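Local coordinates for protein arginyl-tRNA synthetase, putative (Plasmodium falciparum, PDB 5JLD) that probably joins L-arginine to its cognate tRNA at the expense of ATP, as a monomeric class I aminoacyl-tRNA synthetase, at residues I117-I121 / F167-N171; F356-F360 / K374-V378. All blocks are in the same frame, centred on the assembly; numbering follows the deposited sequence.

Contact 1 (I117-I121 / F167-N171); sequences ISINI and FLKIN
Phe167, Leu168 and Ile121 carry this contact, in which the extended run 117-120, turning into a 3-10 conformation at Ile121, passes over a helix C-terminus. Phe167, chi1 t, presents its ring edge: CE1 lies 3.7 Å from Ile117 O and CE2 3.8 Å from Ile119 CD1. Leu168 (mt) is the first non-helical residue, its CA 6.0 Å from Ile121 CA; its CD2 packs 3.6 Å from Ile119 CG2. Ile121 (tt) puts CD1 3.6 Å from Ile170 CD1 and 4.4 Å from Leu168 CD1. No direct hydrogen bond crosses. Instead, one water links Ile119 N to Phe167 O (both 3.0 Å), and a second joins Leu168 O (2.6 Å) to Ile119 O (3.0 Å) and Ile121 N (2.9 Å). Phe522 and Phe526 of helix 522-532 also pack on Ile119. Lys169, at phi/psi 59/34, lets the chain leave the helix, with Ile170 N reaching back to Phe165 O and Lys169 N to Glu166 O: a Schellman motif ending helix 149-167 before strand 171-176 of the catalytic domain's parallel sheet.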
ATOM      1  N   ILE A 117       0.010 -15.755  11.934  1.00 54.39           N
ATOM      2  CA  ILE A 117      -0.442 -14.366  12.030  1.00 50.18           C
ATOM      3  C   ILE A 117      -1.554 -14.075  11.017  1.00 53.41           C
ATOM      4  O   ILE A 117      -1.328 -14.112   9.807  1.00 52.62           O
ATOM      5  CB  ILE A 117       0.718 -13.374  11.799  1.00 46.78           C
ATOM      6  CG1 ILE A 117       1.819 -13.579  12.842  1.00 53.14           C
ATOM      7  CG2 ILE A 117       0.212 -11.950  11.845  1.00 45.81           C
ATOM      8  CD1 ILE A 117       3.144 -12.956  12.450  1.00 53.83           C
ATOM      9  N   SER A 118      -2.750 -13.781  11.518  1.00 50.23           N
ATOM     10  CA  SER A 118      -3.932 -13.633  10.672  1.00 51.77           C
ATOM     11  C   SER A 118      -4.804 -12.497  11.177  1.00 55.61           C
ATOM     12  O   SER A 118      -4.848 -12.219  12.380  1.00 60.32           O
ATOM     13  CB  SER A 118      -4.749 -14.922  10.646  1.00 55.57           C
ATOM     14  OG  SER A 118      -3.896 -16.050  10.647  1.00 70.46           O
ATOM     15  N   ILE A 119      -5.502 -11.844  10.256  1.00 45.95           N
ATOM     16  CA  ILE A 119      -6.326 -10.698  10.608  1.00 48.98           C
ATOM     17  C   ILE A 119      -7.621 -10.743   9.823  1.00 51.07           C
ATOM     18  O   ILE A 119      -7.617 -10.672   8.594  1.00 53.68           O
ATOM     19  CB  ILE A 119      -5.609  -9.354  10.322  1.00 43.92           C
ATOM     20  CG1 ILE A 119      -4.435  -9.131  11.263  1.00 43.49           C
ATOM     21  CG2 ILE A 119      -6.588  -8.161  10.412  1.00 37.92           C
ATOM     22  CD1 ILE A 119      -3.635  -7.840  10.907  1.00 37.40           C
ATOM     23  N   ASN A 120      -8.733 -10.865  10.529  1.00 46.03           N
ATOM     24  CA  ASN A 120     -10.016 -10.793   9.876  1.00 44.24           C
ATOM     25  C   ASN A 120     -10.401  -9.354   9.600  1.00 44.78           C
ATOM     26  O   ASN A 120     -10.510  -8.544  10.522  1.00 46.20           O
ATOM     27  CB  ASN A 120     -11.093 -11.454  10.721  1.00 54.93           C
ATOM     28  CG  ASN A 120     -12.342 -11.728   9.919  1.00 54.26           C
ATOM     29  OD1 ASN A 120     -13.013 -10.797   9.465  1.00 46.31           O
ATOM     30  ND2 ASN A 120     -12.645 -13.011   9.709  1.00 55.28           N
ATOM     31  N   ILE A 121     -10.638  -9.028   8.336  1.00 46.57           N
ATOM     32  CA  ILE A 121     -10.952  -7.649   7.974  1.00 43.71           C
ATOM     33  C   ILE A 121     -12.206  -7.089   8.681  1.00 40.48           C
ATOM     34  O   ILE A 121     -12.299  -5.876   8.922  1.00 43.05           O
ATOM     35  CB  ILE A 121     -11.114  -7.510   6.442  1.00 43.82           C
ATOM     36  CG1 ILE A 121     -11.117  -6.025   6.031  1.00 41.44           C
ATOM     37  CG2 ILE A 121     -12.361  -8.268   5.939  1.00 38.55           C
ATOM     38  CD1 ILE A 121     -10.897  -5.801   4.511  1.00 38.66           C
ATOM     39  N   PHE A 167      -3.356 -10.293   1.822  1.00 42.50           N
ATOM     40  CA  PHE A 167      -3.117 -10.764   3.184  1.00 42.17           C
ATOM     41  C   PHE A 167      -4.437 -10.842   3.954  1.00 38.03           C
ATOM     42  O   PHE A 167      -4.718 -11.837   4.618  1.00 40.03           O
ATOM     43  CB  PHE A 167      -2.142  -9.854   3.908  1.00 39.94           C
ATOM     44  CG  PHE A 167      -2.080 -10.097   5.385  1.00 41.77           C
ATOM     45  CD1 PHE A 167      -1.521 -11.261   5.877  1.00 37.34           C
ATOM     46  CD2 PHE A 167      -2.552  -9.150   6.279  1.00 45.50           C
ATOM     47  CE1 PHE A 167      -1.458 -11.496   7.253  1.00 44.88           C
ATOM     48  CE2 PHE A 167      -2.486  -9.374   7.646  1.00 50.85           C
ATOM     49  CZ  PHE A 167      -1.940 -10.549   8.131  1.00 47.34           C
ATOM     50  N   LEU A 168      -5.254  -9.801   3.814  1.00 37.40           N
ATOM     51  CA  LEU A 168      -6.605  -9.765   4.385  1.00 39.28           C
ATOM     52  C   LEU A 168      -7.618 -10.647   3.622  1.00 45.01           C
ATOM     53  O   LEU A 168      -8.821 -10.559   3.855  1.00 44.94           O
ATOM     54  CB  LEU A 168      -7.099  -8.299   4.435  1.00 37.04           C
ATOM     55  CG  LEU A 168      -6.238  -7.421   5.356  1.00 42.66           C
ATOM     56  CD1 LEU A 168      -6.586  -5.936   5.307  1.00 41.22           C
ATOM     57  CD2 LEU A 168      -6.353  -7.951   6.785  1.00 42.73           C
ATOM     58  N   LYS A 169      -7.126 -11.490   2.715  1.00 43.72           N
ATOM     59  CA  LYS A 169      -7.961 -12.453   1.980  1.00 48.50           C
ATOM     60  C   LYS A 169      -9.077 -11.773   1.179  1.00 42.88           C
ATOM     61  O   LYS A 169     -10.178 -12.306   1.038  1.00 43.13           O
ATOM     62  CB  LYS A 169      -8.560 -13.489   2.943  1.00 57.62           C
ATOM     63  CG  LYS A 169      -7.514 -14.212   3.782  1.00 69.98           C
ATOM     64  CD  LYS A 169      -8.089 -15.429   4.488  1.00 76.85           C
ATOM     65  CE  LYS A 169      -7.075 -16.036   5.454  1.00 79.49           C
ATOM     66  NZ  LYS A 169      -5.895 -16.599   4.736  1.00 83.65           N
ATOM     67  N   ILE A 170      -8.788 -10.583   0.675  1.00 40.21           N
ATOM     68  CA  ILE A 170      -9.750  -9.860  -0.128  1.00 42.28           C
ATOM     69  C   ILE A 170      -9.578 -10.232  -1.602  1.00 47.84           C
ATOM     70  O   ILE A 170      -8.453 -10.414  -2.072  1.00 44.72           O
ATOM     71  CB  ILE A 170      -9.597  -8.343   0.068  1.00 46.22           C
ATOM     72  CG1 ILE A 170      -9.791  -7.990   1.549  1.00 49.66           C
ATOM     73  CG2 ILE A 170     -10.571  -7.589  -0.791  1.00 43.26           C
ATOM     74  CD1 ILE A 170     -11.162  -8.416   2.085  1.00 51.79           C
ATOM     75  N   ASN A 171     -10.695 -10.387  -2.307  1.00 47.63           N
ATOM     76  CA  ASN A 171     -10.675 -10.560  -3.759  1.00 42.07           C
ATOM     77  C   ASN A 171     -10.124  -9.280  -4.405  1.00 36.93           C
ATOM     78  O   ASN A 171     -10.779  -8.232  -4.431  1.00 39.65           O
ATOM     79  CB  ASN A 171     -12.080 -10.894  -4.293  1.00 33.13           C
ATOM     80  CG  ASN A 171     -12.087 -11.174  -5.802  1.00 49.49           C
ATOM     81  OD1 ASN A 171     -11.189 -11.842  -6.331  1.00 54.21           O
ATOM     82  ND2 ASN A 171     -13.102 -10.655  -6.499  1.00 42.08           N
TER
HETATM   83  O   HOH W   1      -4.938 -12.770   7.442  1.00 37.52           O
HETATM   84  O   HOH W   2      -9.639 -10.908   6.348  1.00 48.23           O

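Contact 2 (F356-F360 / K374-V378); sequences FETIF and KLMHV
Set the short helical segment 356-360 antiparallel to strand 374-378, with N-to-C directions at 173° and axes 9.1 Å apart at closest approach. Phe356 CA lies 6.9 Å from His377 CA and Phe360 CA 6.8 Å from Leu375 CA, so two residues one helical turn apart face two alternate residues of the strand. All four point their CB atoms across the gap, whereas Met376, between the strand pair, points its CB away. Within the helix, Phe360 N donates to Phe356 O at 2.8 Å.

The main apolar contact is CH-pi. Phe360 (chi1 m, chi2 -16°) turns one ring face to Leu375 (mt), whose CB stands 3.5 Å from the ring centroid, only 5° off the normal; Phe360 CD2 is 3.6 Å from that CB. Leu332 of helix 326-337 touches both side chains.

This is the helix and second strand of a beta-alpha-beta unit, 343-349, 353-364 and 374-380, in the Rossmann-like catalytic domain of a class I synthetase. Strand 374-380 is the outermost on this side of the parallel sheet, beside 343-349.

The aromatic pair is looser. Phe356 (chi1 m) and His377 (chi1 t) have ring planes at 24° and centroids 5.8 Å apart, slid so far that they barely overlap; CD2 of Phe356 meets CD2 of His377 at 3.7 Å. The imidazole's NE2 is hydrogen-bonded to Thr348 OG1.

Where ring meets backbone, there are contacts but no hydrogen bonds across the segments: Phe360 CE2 approaches Leu375 O at 3.6 Å, Met376 N at 3.8 Å and, near the ring plane, His377 N at 3.9 Å.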
ATOM      1  N   PHE A 356      -9.199  12.984 -10.634  1.00 49.37           N
ATOM      2  CA  PHE A 356      -9.924  11.775 -10.230  1.00 49.49           C
ATOM      3  C   PHE A 356     -11.044  12.123  -9.254  1.00 48.34           C
ATOM      4  O   PHE A 356     -12.120  11.496  -9.282  1.00 50.83           O
ATOM      5  CB  PHE A 356      -8.979  10.700  -9.663  1.00 44.56           C
ATOM      6  CG  PHE A 356      -8.244   9.955 -10.738  1.00 51.54           C
ATOM      7  CD1 PHE A 356      -8.902   8.973 -11.489  1.00 53.56           C
ATOM      8  CD2 PHE A 356      -6.931  10.275 -11.056  1.00 49.41           C
ATOM      9  CE1 PHE A 356      -8.249   8.299 -12.522  1.00 48.65           C
ATOM     10  CE2 PHE A 356      -6.265   9.612 -12.095  1.00 52.07           C
ATOM     11  CZ  PHE A 356      -6.923   8.619 -12.827  1.00 52.04           C
ATOM     12  N   GLU A 357     -10.838  13.162  -8.453  1.00 46.90           N
ATOM     13  CA  GLU A 357     -11.898  13.583  -7.555  1.00 53.04           C
ATOM     14  C   GLU A 357     -13.074  14.038  -8.420  1.00 39.94           C
ATOM     15  O   GLU A 357     -14.235  13.694  -8.140  1.00 48.21           O
ATOM     16  CB  GLU A 357     -11.417  14.687  -6.598  1.00 56.25           C
ATOM     17  CG  GLU A 357     -10.576  14.137  -5.460  1.00 63.26           C
ATOM     18  CD  GLU A 357     -10.380  15.121  -4.321  1.00 70.23           C
ATOM     19  OE1 GLU A 357     -10.029  16.289  -4.592  1.00 72.43           O
ATOM     20  OE2 GLU A 357     -10.589  14.720  -3.152  1.00 74.28           O
ATOM     21  N   THR A 358     -12.760  14.721  -9.520  1.00 42.63           N
ATOM     22  CA  THR A 358     -13.834  15.189 -10.406  1.00 53.03           C
ATOM     23  C   THR A 358     -14.540  13.986 -11.034  1.00 52.51           C
ATOM     24  O   THR A 358     -15.743  14.020 -11.288  1.00 45.93           O
ATOM     25  CB  THR A 358     -13.336  16.118 -11.528  1.00 51.94           C
ATOM     26  OG1 THR A 358     -12.564  17.195 -10.978  1.00 51.90           O
ATOM     27  CG2 THR A 358     -14.520  16.697 -12.297  1.00 61.06           C
ATOM     28  N   ILE A 359     -13.800  12.906 -11.259  1.00 50.70           N
ATOM     29  CA  ILE A 359     -14.452  11.726 -11.803  1.00 46.37           C
ATOM     30  C   ILE A 359     -15.363  11.117 -10.738  1.00 46.98           C
ATOM     31  O   ILE A 359     -16.506  10.733 -11.042  1.00 44.61           O
ATOM     32  CB  ILE A 359     -13.427  10.702 -12.322  1.00 44.60           C
ATOM     33  CG1 ILE A 359     -12.834  11.217 -13.644  1.00 47.41           C
ATOM     34  CG2 ILE A 359     -14.088   9.322 -12.548  1.00 39.53           C
ATOM     35  CD1 ILE A 359     -11.506  10.617 -14.000  1.00 44.06           C
ATOM     36  N   PHE A 360     -14.896  11.092  -9.484  1.00 48.38           N
ATOM     37  CA  PHE A 360     -15.652  10.378  -8.449  1.00 49.75           C
ATOM     38  C   PHE A 360     -16.975  11.108  -8.238  1.00 49.49           C
ATOM     39  O   PHE A 360     -18.046  10.495  -8.194  1.00 45.84           O
ATOM     40  CB  PHE A 360     -14.868  10.292  -7.140  1.00 52.80           C
ATOM     41  CG  PHE A 360     -13.601   9.487  -7.233  1.00 49.35           C
ATOM     42  CD1 PHE A 360     -13.373   8.622  -8.309  1.00 42.24           C
ATOM     43  CD2 PHE A 360     -12.632   9.592  -6.236  1.00 43.54           C
ATOM     44  CE1 PHE A 360     -12.194   7.888  -8.396  1.00 36.48           C
ATOM     45  CE2 PHE A 360     -11.452   8.853  -6.303  1.00 44.75           C
ATOM     46  CZ  PHE A 360     -11.233   7.995  -7.382  1.00 39.71           C
ATOM     47  N   LYS A 374     -16.221   2.681  -2.184  1.00 39.69           N
ATOM     48  CA  LYS A 374     -15.141   3.546  -1.722  1.00 47.34           C
ATOM     49  C   LYS A 374     -14.162   3.851  -2.850  1.00 45.05           C
ATOM     50  O   LYS A 374     -13.444   2.960  -3.338  1.00 49.84           O
ATOM     51  CB  LYS A 374     -14.405   2.887  -0.544  1.00 52.56           C
ATOM     52  CG  LYS A 374     -13.659   3.866   0.364  1.00 64.37           C
ATOM     53  CD  LYS A 374     -12.892   3.110   1.454  1.00 68.82           C
ATOM     54  CE  LYS A 374     -12.432   4.017   2.588  1.00 65.07           C
ATOM     55  NZ  LYS A 374     -11.979   3.224   3.765  1.00 59.54           N
ATOM     56  N   LEU A 375     -14.128   5.113  -3.260  1.00 37.05           N
ATOM     57  CA  LEU A 375     -13.288   5.522  -4.357  1.00 43.10           C
ATOM     58  C   LEU A 375     -12.122   6.320  -3.807  1.00 44.37           C
ATOM     59  O   LEU A 375     -12.308   7.367  -3.181  1.00 43.79           O
ATOM     60  CB  LEU A 375     -14.087   6.357  -5.376  1.00 47.26           C
ATOM     61  CG  LEU A 375     -15.355   5.725  -5.961  1.00 45.30           C
ATOM     62  CD1 LEU A 375     -16.128   6.750  -6.809  1.00 32.62           C
ATOM     63  CD2 LEU A 375     -15.047   4.445  -6.764  1.00 41.28           C
ATOM     64  N   MET A 376     -10.914   5.837  -4.061  1.00 42.05           N
ATOM     65  CA  MET A 376      -9.765   6.418  -3.413  1.00 42.53           C
ATOM     66  C   MET A 376      -8.723   6.818  -4.426  1.00 44.29           C
ATOM     67  O   MET A 376      -8.392   6.070  -5.343  1.00 38.55           O
ATOM     68  CB  MET A 376      -9.153   5.442  -2.404  1.00 43.50           C
ATOM     69  CG  MET A 376     -10.153   4.643  -1.574  1.00 47.19           C
ATOM     70  SD  MET A 376      -9.378   3.707  -0.218  1.00 61.22           S
ATOM     71  CE  MET A 376      -8.978   5.050   0.897  1.00 38.87           C
ATOM     72  N   HIS A 377      -8.205   8.018  -4.256  1.00 44.61           N
ATOM     73  CA  HIS A 377      -7.025   8.408  -4.977  1.00 46.04           C
ATOM     74  C   HIS A 377      -5.830   8.310  -4.040  1.00 47.87           C
ATOM     75  O   HIS A 377      -5.845   8.902  -2.970  1.00 47.30           O
ATOM     76  CB  HIS A 377      -7.168   9.820  -5.519  1.00 42.25           C
ATOM     77  CG  HIS A 377      -5.981  10.268  -6.309  1.00 53.95           C
ATOM     78  ND1 HIS A 377      -4.991  11.062  -5.772  1.00 55.28           N
ATOM     79  CD2 HIS A 377      -5.613  10.015  -7.584  1.00 62.55           C
ATOM     80  CE1 HIS A 377      -4.070  11.291  -6.689  1.00 62.52           C
ATOM     81  NE2 HIS A 377      -4.422  10.672  -7.802  1.00 67.55           N
ATOM     82  N   VAL A 378      -4.814   7.553  -4.449  1.00 46.73           N
ATOM     83  CA  VAL A 378      -3.555   7.421  -3.724  1.00 44.20           C
ATOM     84  C   VAL A 378      -2.445   8.113  -4.520  1.00 47.52           C
ATOM     85  O   VAL A 378      -1.890   7.547  -5.478  1.00 39.71           O
ATOM     86  CB  VAL A 378      -3.172   5.931  -3.489  1.00 47.68           C
ATOM     87  CG1 VAL A 378      -1.806   5.822  -2.839  1.00 47.22           C
ATOM     88  CG2 VAL A 378      -4.232   5.200  -2.656  1.00 43.39           C
TER

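From the N terminus, 117-121 comes first, and contact 1 closes a loop of 45 residues through strand 133-137 and helix 149-167. The chain then enters strand 171-176 and runs through a long region of helices, short strands and loops to strand 343-349. Contact 2 opens on helix 353-364 and closes after 13 more residues on strand 374-380. The two loops follow one another in series, neither enclosing nor crossing the other. The centres of contact 1 and contact 2 are about 24 Å apart and the nearest atoms of contact 1 and contact 2 about 9 Å apart, without touching. Contact 1 ties the chain after strand 114-115 to the approach to strand 171-176; contact 2 joins a helix to an outermost strand of that same parallel sheet.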